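Probable GTP-binding protein EngB (Pyrococcus horikoshii, PDB 2CXX) binds guanine nucleotides as a probable magnesium-dependent GTPase of the EngB family and is thought to be needed for normal cell division and septation. Local coordinates at residues A[33-38]-A[55-60]; A[74-79]-A[119-124]; A[86-91]-A[113-118]. All blocks are in the same frame, centred on the assembly; numbering follows the deposited sequence.

Contact 1 of 3, residues A[33-38]-A[55-60]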
loop_
_atom_site.group_PDB
_atom_site.type_symbol
_atom_site.label_atom_id
_atom_site.label_comp_id
_atom_site.label_asym_id
_atom_site.label_seq_id
_atom_site.Cartn_x
_atom_site.Cartn_y
_atom_site.Cartn_z
ATOM N N GLY A 33 -14.165 -14.879 -7.175
ATOM C CA GLY A 33 -13.142 -14.989 -8.203
ATOM C C GLY A 33 -12.386 -13.720 -8.571
ATOM O O GLY A 33 -11.752 -13.648 -9.643
ATOM N N VAL A 34 -12.458 -12.703 -7.721
ATOM C CA VAL A 34 -11.713 -11.487 -7.998
ATOM C C VAL A 34 -10.529 -11.426 -7.028
ATOM O O VAL A 34 -9.672 -10.538 -7.127
ATOM C CB VAL A 34 -12.627 -10.242 -7.881
ATOM C CG1 VAL A 34 -12.300 -9.431 -6.650
ATOM C CG2 VAL A 34 -12.533 -9.430 -9.170
ATOM N N THR A 35 -10.457 -12.407 -6.124
ATOM C CA THR A 35 -9.386 -12.473 -5.118
ATOM C C THR A 35 -7.959 -12.372 -5.674
ATOM O O THR A 35 -7.037 -11.847 -5.037
ATOM C CB THR A 35 -9.510 -13.791 -4.270
ATOM O OG1 THR A 35 -8.516 -13.769 -3.242
ATOM C CG2 THR A 35 -9.308 -15.034 -5.135
ATOM N N ARG A 36 -7.754 -12.885 -6.870
ATOM C CA ARG A 36 -6.435 -12.841 -7.444
ATOM C C ARG A 36 -6.315 -11.861 -8.612
ATOM O O ARG A 36 -5.356 -11.907 -9.380
ATOM C CB ARG A 36 -6.053 -14.278 -7.851
ATOM C CG ARG A 36 -5.834 -15.203 -6.622
ATOM C CD ARG A 36 -6.175 -16.694 -6.887
ATOM N NE ARG A 36 -5.876 -17.111 -8.261
ATOM C CZ ARG A 36 -5.649 -18.374 -8.645
ATOM N NH1 ARG A 36 -5.679 -19.364 -7.750
ATOM N NH2 ARG A 36 -5.403 -18.644 -9.936
ATOM N N LYS A 37 -7.275 -10.938 -8.693
ATOM C CA LYS A 37 -7.357 -9.975 -9.785
ATOM C C LYS A 37 -7.338 -8.489 -9.379
ATOM O O LYS A 37 -7.705 -8.089 -8.271
ATOM C CB LYS A 37 -8.636 -10.205 -10.623
ATOM C CG LYS A 37 -8.870 -11.608 -11.182
ATOM C CD LYS A 37 -7.952 -11.910 -12.377
ATOM C CE LYS A 37 -8.057 -13.372 -12.754
ATOM N NZ LYS A 37 -6.905 -13.790 -13.636
ATOM N N ILE A 38 -6.924 -7.684 -10.336
ATOM C CA ILE A 38 -6.854 -6.227 -10.184
ATOM C C ILE A 38 -8.233 -5.686 -10.433
ATOM O O ILE A 38 -8.912 -6.101 -11.381
ATOM C CB ILE A 38 -5.854 -5.655 -11.218
ATOM C CG1 ILE A 38 -4.491 -6.280 -10.957
ATOM C CG2 ILE A 38 -5.817 -4.152 -11.186
ATOM C CD1 ILE A 38 -3.441 -5.935 -12.051
ATOM N N GLY A 55 1.935 -11.269 -0.916
ATOM C CA GLY A 55 2.290 -12.193 0.147
ATOM C C GLY A 55 1.361 -13.337 0.436
ATOM O O GLY A 55 0.449 -13.629 -0.304
ATOM N N PHE A 56 1.612 -13.946 1.576
ATOM C CA PHE A 56 0.875 -15.113 1.987
ATOM C C PHE A 56 -0.549 -14.887 2.406
ATOM O O PHE A 56 -0.941 -13.828 2.987
ATOM C CB PHE A 56 1.654 -15.848 3.088
ATOM C CG PHE A 56 0.809 -16.792 3.868
ATOM C CD1 PHE A 56 0.028 -16.338 4.938
ATOM C CD2 PHE A 56 0.699 -18.119 3.464
ATOM C CE1 PHE A 56 -0.871 -17.197 5.593
ATOM C CE2 PHE A 56 -0.195 -18.995 4.125
ATOM C CZ PHE A 56 -0.972 -18.543 5.169
HETATM N N MSE A 57 -1.334 -15.912 2.097
HETATM C CA MSE A 57 -2.742 -15.962 2.467
HETATM C C MSE A 57 -3.002 -17.490 2.481
HETATM O O MSE A 57 -2.647 -18.207 1.536
HETATM C CB MSE A 57 -3.565 -15.253 1.410
HETATM C CG MSE A 57 -4.896 -14.742 1.900
HETATM SE SE MSE A 57 -6.031 -14.384 0.369
HETATM C CE MSE A 57 -5.968 -12.445 0.378
HETATM N N MSE A 58 -3.570 -18.002 3.565
HETATM C CA MSE A 58 -3.791 -19.441 3.608
HETATM C C MSE A 58 -4.657 -19.809 2.404
HETATM O O MSE A 58 -5.550 -19.060 2.025
HETATM C CB MSE A 58 -4.469 -19.850 4.922
HETATM C CG MSE A 58 -4.622 -21.353 5.080
HETATM SE SE MSE A 58 -5.452 -21.785 6.782
HETATM C CE MSE A 58 -7.122 -20.875 6.451
ATOM N N GLY A 59 -4.336 -20.942 1.787
ATOM C CA GLY A 59 -5.085 -21.401 0.642
ATOM C C GLY A 59 -4.513 -20.870 -0.649
ATOM O O GLY A 59 -4.821 -21.384 -1.715
ATOM N N LEU A 60 -3.694 -19.829 -0.568
ATOM C CA LEU A 60 -3.103 -19.258 -1.773
ATOM C C LEU A 60 -1.724 -19.881 -1.904
ATOM O O LEU A 60 -0.831 -19.594 -1.103
ATOM C CB LEU A 60 -2.964 -17.739 -1.628
ATOM C CG LEU A 60 -2.443 -17.062 -2.881
ATOM C CD1 LEU A 60 -3.535 -17.113 -3.942
ATOM C CD2 LEU A 60 -2.079 -15.638 -2.587
#
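Leu60 and Arg36 make the larger part of this thin surface contact. Methyl CD1 of Leu60 lies against the aliphatic stem of the arginine, 4.0 Å from Arg36 CD and about as far from CG, with the two side chains running askew to each other. The leucine CG stands opposite its backbone N (chi1 -176°), which sends the branch across to 33-38. The arginine chain bends at the CG-CD bond itself (chi3 34°), between the two atoms that touch, and its guanidinium heads for helix 62-79, where it comes close to the like charge of Arg67 while the side chain also rests on Val64 and Ile68.

Thr35 adds a looser meeting, OG1 to the selenium of selenomethionine Met57 at 4.4 Å, and Met57 also touches Ser10 and comes within about 5 Å of the bound GDP. Each segment folds on itself: a type I turn closes with Lys37 N on Val34 O (2.9 Å), and a type II turn from Met57 to Leu60 has Gly59 at its positive-phi corner. No hydrogen bond joins the two. They match the first and second switch loops of a P-loop GTPase, and Thr35 is the predicted magnesium ligand of the first.

Contact 2 of 3, residues A[74-79]-A[119-124]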
loop_
_atom_site.group_PDB
_atom_site.type_symbol
_atom_site.label_atom_id
_atom_site.label_comp_id
_atom_site.label_asym_id
_atom_site.label_seq_id
_atom_site.Cartn_x
_atom_site.Cartn_y
_atom_site.Cartn_z
ATOM N N HIS A 74 3.801 -6.176 -13.884
ATOM C CA HIS A 74 3.580 -5.934 -15.296
ATOM C C HIS A 74 2.538 -4.813 -15.517
ATOM O O HIS A 74 2.744 -3.923 -16.302
ATOM C CB HIS A 74 3.177 -7.242 -15.999
ATOM C CG HIS A 74 3.216 -7.147 -17.499
ATOM N ND1 HIS A 74 4.345 -6.755 -18.181
ATOM C CD2 HIS A 74 2.234 -7.252 -18.432
ATOM C CE1 HIS A 74 4.059 -6.613 -19.467
ATOM N NE2 HIS A 74 2.786 -6.908 -19.646
ATOM N N PHE A 75 1.445 -4.845 -14.786
ATOM C CA PHE A 75 0.464 -3.778 -14.932
ATOM C C PHE A 75 1.089 -2.414 -14.588
ATOM O O PHE A 75 1.000 -1.427 -15.358
ATOM C CB PHE A 75 -0.708 -4.032 -13.988
ATOM C CG PHE A 75 -1.796 -3.024 -14.128
ATOM C CD1 PHE A 75 -2.855 -3.253 -15.021
ATOM C CD2 PHE A 75 -1.738 -1.820 -13.405
ATOM C CE1 PHE A 75 -3.836 -2.302 -15.194
ATOM C CE2 PHE A 75 -2.721 -0.857 -13.571
ATOM C CZ PHE A 75 -3.772 -1.094 -14.472
ATOM N N ILE A 76 1.763 -2.346 -13.448
ATOM C CA ILE A 76 2.331 -1.022 -13.057
ATOM C C ILE A 76 3.445 -0.563 -14.011
ATOM O O ILE A 76 3.541 0.623 -14.372
ATOM C CB ILE A 76 2.852 -1.060 -11.584
ATOM C CG1 ILE A 76 1.690 -1.378 -10.660
ATOM C CG2 ILE A 76 3.507 0.271 -11.216
ATOM C CD1 ILE A 76 2.078 -1.695 -9.194
ATOM N N GLU A 77 4.270 -1.486 -14.456
ATOM C CA GLU A 77 5.292 -1.098 -15.437
ATOM C C GLU A 77 4.595 -0.601 -16.700
ATOM O O GLU A 77 4.949 0.451 -17.225
ATOM C CB GLU A 77 6.153 -2.294 -15.835
ATOM C CG GLU A 77 7.263 -2.590 -14.838
ATOM C CD GLU A 77 8.024 -3.885 -15.162
ATOM O OE1 GLU A 77 9.140 -4.023 -14.627
ATOM O OE2 GLU A 77 7.526 -4.744 -15.938
ATOM N N ASP A 78 3.597 -1.321 -17.177
ATOM C CA ASP A 78 2.926 -0.933 -18.442
ATOM C C ASP A 78 2.072 0.334 -18.411
ATOM O O ASP A 78 1.895 1.016 -19.437
ATOM C CB ASP A 78 2.021 -2.058 -18.940
ATOM C CG ASP A 78 2.774 -3.260 -19.418
ATOM O OD1 ASP A 78 4.001 -3.198 -19.483
ATOM O OD2 ASP A 78 2.112 -4.272 -19.744
ATOM N N ASN A 79 1.523 0.625 -17.252
ATOM C CA ASN A 79 0.659 1.780 -17.069
ATOM C C ASN A 79 1.318 2.907 -16.261
ATOM O O ASN A 79 0.652 3.877 -15.898
ATOM C CB ASN A 79 -0.592 1.333 -16.352
ATOM C CG ASN A 79 -1.470 0.459 -17.193
ATOM O OD1 ASN A 79 -2.300 0.961 -17.982
ATOM N ND2 ASN A 79 -1.319 -0.853 -17.058
ATOM N N ARG A 119 9.876 3.336 -6.752
ATOM C CA ARG A 119 10.842 4.450 -6.901
ATOM C C ARG A 119 11.601 4.310 -8.211
ATOM O O ARG A 119 11.833 5.313 -8.883
ATOM C CB ARG A 119 11.804 4.498 -5.695
ATOM C CG ARG A 119 12.894 5.673 -5.738
ATOM C CD ARG A 119 12.221 7.036 -5.460
ATOM N NE ARG A 119 13.029 8.186 -5.921
ATOM C CZ ARG A 119 13.609 9.063 -5.117
ATOM N NH1 ARG A 119 13.504 8.911 -3.797
ATOM N NH2 ARG A 119 14.206 10.149 -5.634
ATOM N N GLU A 120 11.942 3.094 -8.604
ATOM C CA GLU A 120 12.600 2.862 -9.908
ATOM C C GLU A 120 11.686 3.286 -11.022
ATOM O O GLU A 120 12.161 3.643 -12.076
ATOM C CB GLU A 120 12.945 1.381 -10.154
ATOM C CG GLU A 120 14.086 0.865 -9.311
ATOM C CD GLU A 120 14.457 -0.560 -9.647
ATOM O OE1 GLU A 120 14.038 -1.054 -10.729
ATOM O OE2 GLU A 120 15.177 -1.179 -8.821
ATOM N N LEU A 121 10.376 3.242 -10.794
ATOM C CA LEU A 121 9.420 3.643 -11.838
ATOM C C LEU A 121 8.984 5.111 -11.810
ATOM O O LEU A 121 8.152 5.514 -12.611
ATOM C CB LEU A 121 8.166 2.756 -11.737
ATOM C CG LEU A 121 8.249 1.476 -12.577
ATOM C CD1 LEU A 121 9.494 0.678 -12.246
ATOM C CD2 LEU A 121 7.000 0.629 -12.299
ATOM N N ASP A 122 9.543 5.872 -10.886
ATOM C CA ASP A 122 9.303 7.316 -10.694
ATOM C C ASP A 122 7.844 7.597 -10.361
ATOM O O ASP A 122 7.289 8.628 -10.715
ATOM C CB ASP A 122 9.782 8.153 -11.902
ATOM C CG ASP A 122 11.267 7.938 -12.222
ATOM O OD1 ASP A 122 12.105 7.756 -11.287
ATOM O OD2 ASP A 122 11.635 8.048 -13.404
ATOM N N ILE A 123 7.218 6.667 -9.633
ATOM C CA ILE A 123 5.841 6.888 -9.247
ATOM C C ILE A 123 5.773 7.454 -7.832
ATOM O O ILE A 123 6.240 6.799 -6.893
ATOM C CB ILE A 123 5.064 5.547 -9.301
ATOM C CG1 ILE A 123 4.920 5.126 -10.761
ATOM C CG2 ILE A 123 3.688 5.708 -8.580
ATOM C CD1 ILE A 123 4.311 3.687 -10.938
ATOM N N PRO A 124 5.231 8.676 -7.657
ATOM C CA PRO A 124 5.114 9.283 -6.323
ATOM C C PRO A 124 4.342 8.277 -5.448
ATOM O O PRO A 124 3.267 7.774 -5.840
ATOM C CB PRO A 124 4.269 10.550 -6.540
ATOM C CG PRO A 124 4.218 10.733 -7.977
ATOM C CD PRO A 124 4.425 9.416 -8.652
#
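Ile76 presents its CG2 methyl to two partners at once: Ile123 CD1 at 3.5 Å and Leu121 CD2 at 3.7 Å. Its CG2 lies opposite the backbone N and CG1 opposite the carbonyl carbon (chi1 -61°), which divides the work, since CG2 faces 119-124 while the other branch turns toward helix 110-120. The side chains of Ile76 and Leu121 meet nearly at right angles. The same leucine methyl, CD2, also lies on the helix backbone, 4.0 Å from Glu77 CA, and brushes the start of the glutamate side chain at CG; the CB of Glu77 points away from 119-124.

On one side of the contact is the last part of helix 62-79; on the other, helix 110-120 ends in a Schellman motif, with Asp122 at positive phi (62°) and its N bonded to Arg119 O. That reversal turns the chain toward strand 125-130 of the GTPase sheet and brings Ile123 in beside Leu121, against Ile76. Farther back, Asn79 ND2 reaches back one turn to Phe75 O (2.9 Å, N-H...O angle 162°), an oxygen that also accepts from Asn79 N. The same ND2 sits 3.3 Å above the centre of the Phe75 ring; the Phe75 side chain also packs on Met51.

Contact 3 of 3, residues A[86-91]-A[113-118]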
loop_
_atom_site.group_PDB
_atom_site.type_symbol
_atom_site.label_atom_id
_atom_site.label_comp_id
_atom_site.label_asym_id
_atom_site.label_seq_id
_atom_site.Cartn_x
_atom_site.Cartn_y
_atom_site.Cartn_z
ATOM N N ALA A 86 0.722 6.499 -6.047
ATOM C CA ALA A 86 0.545 5.168 -5.515
ATOM C C ALA A 86 0.416 5.258 -4.005
ATOM O O ALA A 86 1.076 6.064 -3.339
ATOM C CB ALA A 86 1.796 4.217 -5.895
ATOM N N VAL A 87 -0.493 4.471 -3.447
ATOM C CA VAL A 87 -0.607 4.388 -1.994
ATOM C C VAL A 87 -0.227 2.967 -1.595
ATOM O O VAL A 87 -0.890 2.001 -1.996
ATOM C CB VAL A 87 -2.024 4.616 -1.507
ATOM C CG1 VAL A 87 -2.086 4.508 0.088
ATOM C CG2 VAL A 87 -2.457 6.015 -1.937
ATOM N N LEU A 88 0.878 2.827 -0.863
ATOM C CA LEU A 88 1.259 1.520 -0.377
ATOM C C LEU A 88 0.743 1.478 1.060
ATOM O O LEU A 88 1.153 2.272 1.905
ATOM C CB LEU A 88 2.807 1.342 -0.394
ATOM C CG LEU A 88 3.384 0.170 0.423
ATOM C CD1 LEU A 88 2.903 -1.190 -0.048
ATOM C CD2 LEU A 88 4.907 0.220 0.346
ATOM N N VAL A 89 -0.147 0.528 1.333
ATOM C CA VAL A 89 -0.693 0.350 2.684
ATOM C C VAL A 89 0.171 -0.650 3.412
ATOM O O VAL A 89 0.420 -1.696 2.881
ATOM C CB VAL A 89 -2.086 -0.226 2.596
ATOM C CG1 VAL A 89 -2.758 -0.143 3.947
ATOM C CG2 VAL A 89 -2.906 0.566 1.538
ATOM N N VAL A 90 0.664 -0.310 4.605
ATOM C CA VAL A 90 1.441 -1.247 5.426
ATOM C C VAL A 90 0.794 -1.344 6.767
ATOM O O VAL A 90 0.049 -0.457 7.194
ATOM C CB VAL A 90 2.916 -0.855 5.622
ATOM C CG1 VAL A 90 3.576 -0.667 4.191
ATOM C CG2 VAL A 90 3.025 0.373 6.430
ATOM N N ASP A 91 1.091 -2.445 7.458
ATOM C CA ASP A 91 0.526 -2.683 8.780
ATOM C C ASP A 91 1.663 -2.160 9.685
ATOM O O ASP A 91 2.690 -2.784 9.765
ATOM C CB ASP A 91 0.282 -4.195 8.927
ATOM C CG ASP A 91 -0.108 -4.605 10.331
ATOM O OD1 ASP A 91 0.197 -3.843 11.273
ATOM O OD2 ASP A 91 -0.689 -5.705 10.469
ATOM N N GLU A 113 10.828 -4.208 -0.955
ATOM C CA GLU A 113 10.987 -4.502 -2.360
ATOM C C GLU A 113 10.017 -3.680 -3.169
ATOM O O GLU A 113 10.401 -3.049 -4.177
ATOM C CB GLU A 113 10.746 -5.996 -2.645
ATOM C CG GLU A 113 11.075 -6.320 -4.077
ATOM C CD GLU A 113 10.693 -7.738 -4.504
ATOM O OE1 GLU A 113 11.011 -8.124 -5.659
ATOM O OE2 GLU A 113 10.046 -8.461 -3.705
ATOM N N PHE A 114 8.758 -3.628 -2.728
ATOM C CA PHE A 114 7.763 -2.892 -3.510
ATOM C C PHE A 114 7.911 -1.372 -3.500
ATOM O O PHE A 114 7.770 -0.725 -4.545
ATOM C CB PHE A 114 6.340 -3.260 -3.069
ATOM C CG PHE A 114 5.307 -2.820 -4.035
ATOM C CD1 PHE A 114 5.222 -3.389 -5.280
ATOM C CD2 PHE A 114 4.444 -1.792 -3.696
ATOM C CE1 PHE A 114 4.248 -2.906 -6.197
ATOM C CE2 PHE A 114 3.474 -1.304 -4.589
ATOM C CZ PHE A 114 3.393 -1.875 -5.847
ATOM N N TYR A 115 8.191 -0.796 -2.360
ATOM C CA TYR A 115 8.391 0.646 -2.322
ATOM C C TYR A 115 9.603 1.000 -3.208
ATOM O O TYR A 115 9.599 1.985 -3.977
ATOM C CB TYR A 115 8.648 1.119 -0.882
ATOM C CG TYR A 115 8.764 2.613 -0.758
ATOM C CD1 TYR A 115 9.972 3.237 -0.968
ATOM C CD2 TYR A 115 7.638 3.397 -0.516
ATOM C CE1 TYR A 115 10.094 4.642 -0.967
ATOM C CE2 TYR A 115 7.735 4.810 -0.490
ATOM C CZ TYR A 115 8.982 5.406 -0.722
ATOM O OH TYR A 115 9.172 6.760 -0.658
ATOM N N GLN A 116 10.641 0.175 -3.172
ATOM C CA GLN A 116 11.801 0.515 -3.983
ATOM C C GLN A 116 11.528 0.314 -5.445
ATOM O O GLN A 116 12.061 1.078 -6.289
ATOM C CB GLN A 116 13.031 -0.265 -3.532
ATOM C CG GLN A 116 13.488 0.202 -2.143
ATOM C CD GLN A 116 14.721 -0.543 -1.615
ATOM O OE1 GLN A 116 15.317 -1.350 -2.329
ATOM N NE2 GLN A 116 15.123 -0.248 -0.374
ATOM N N PHE A 117 10.630 -0.622 -5.759
ATOM C CA PHE A 117 10.260 -0.845 -7.145
ATOM C C PHE A 117 9.516 0.414 -7.662
ATOM O O PHE A 117 9.813 0.925 -8.764
ATOM C CB PHE A 117 9.394 -2.114 -7.241
ATOM C CG PHE A 117 8.564 -2.220 -8.512
ATOM C CD1 PHE A 117 9.163 -2.539 -9.757
ATOM C CD2 PHE A 117 7.187 -2.034 -8.466
ATOM C CE1 PHE A 117 8.387 -2.667 -10.916
ATOM C CE2 PHE A 117 6.404 -2.157 -9.587
ATOM C CZ PHE A 117 6.978 -2.481 -10.834
ATOM N N LEU A 118 8.565 0.920 -6.888
ATOM C CA LEU A 118 7.846 2.112 -7.329
ATOM C C LEU A 118 8.809 3.280 -7.553
ATOM O O LEU A 118 8.574 4.130 -8.445
ATOM C CB LEU A 118 6.792 2.526 -6.300
ATOM C CG LEU A 118 5.646 1.479 -6.155
ATOM C CD1 LEU A 118 4.752 1.803 -4.983
ATOM C CD2 LEU A 118 4.783 1.448 -7.463
#
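Leu88 is the main bump on the strand, and its forked end parts between two aromatic residues of the helix. Methyl CD1 goes to Phe114, 4.0 Å from ring atom CD2 and approaching it obliquely, while CD2 goes to Tyr115, 4.0 Å from its CB and near the plane of the ring at its edge. With CG opposite the backbone N (chi1 165°), the leucine fork is carried into the gap between these successive helix residues. Leu88 and Phe114 run past one another in opposite senses; Leu88 and Tyr115 lie at a slant.

Two residues earlier on the same sheet face, Ala86 is the hollow. Its short side chain receives Leu118, whose CD1 comes to 3.9 Å from Ala86 CB. Leu118 also puts CG 3.8 Å above one face of the Phe114 ring, toward its rim, and so closes the helix side of the interface one turn on. The axes of strand 86-91 and helix 113-118 run nearly antiparallel (169°), 10.3 Å apart at their closest, the relation expected of the alpha/beta GTPase fold, where helix 110-120 covers the central strand 85-91 and the chain returns through it to strand 125-130. Val87 points to the other face, onto Ile4 and Phe6 of strand 3-8.

Further out, Phe54 meets the Phe114 ring at about 60° between planes, and Phe149 meets the Tyr115 ring. At the strand's end, Asp91 OD1 caps Ala94 N and OD2 makes a salt bridge to Lys131.

In the fold
Contacts 2 and 3 form one continuous body of packing, their centres 11 Å apart, both drawing on helix 110-120. Ile76 CD1 reaches Phe114 CZ at 3.6 Å, Ile123 CG2 meets Ala86 CB at 3.6 Å, and Pro124 O lies 2.9 Å from Ala86 N, a probable hydrogen bond that joins the residue leading into strand 125-130 to strand 85-91. Contact 1 stands apart at the nucleotide end: its centre is 22 Å from that of contact 2, though Ile38 CD1 touches Phe75 CB at 3.9 Å, and it does not touch contact 3. Leu88 in contact 3, its side chain about 10 Å from GDP, packs against Gly8 at the start of the predicted P-loop, whereas contact 2 lies toward the far end of the sheet.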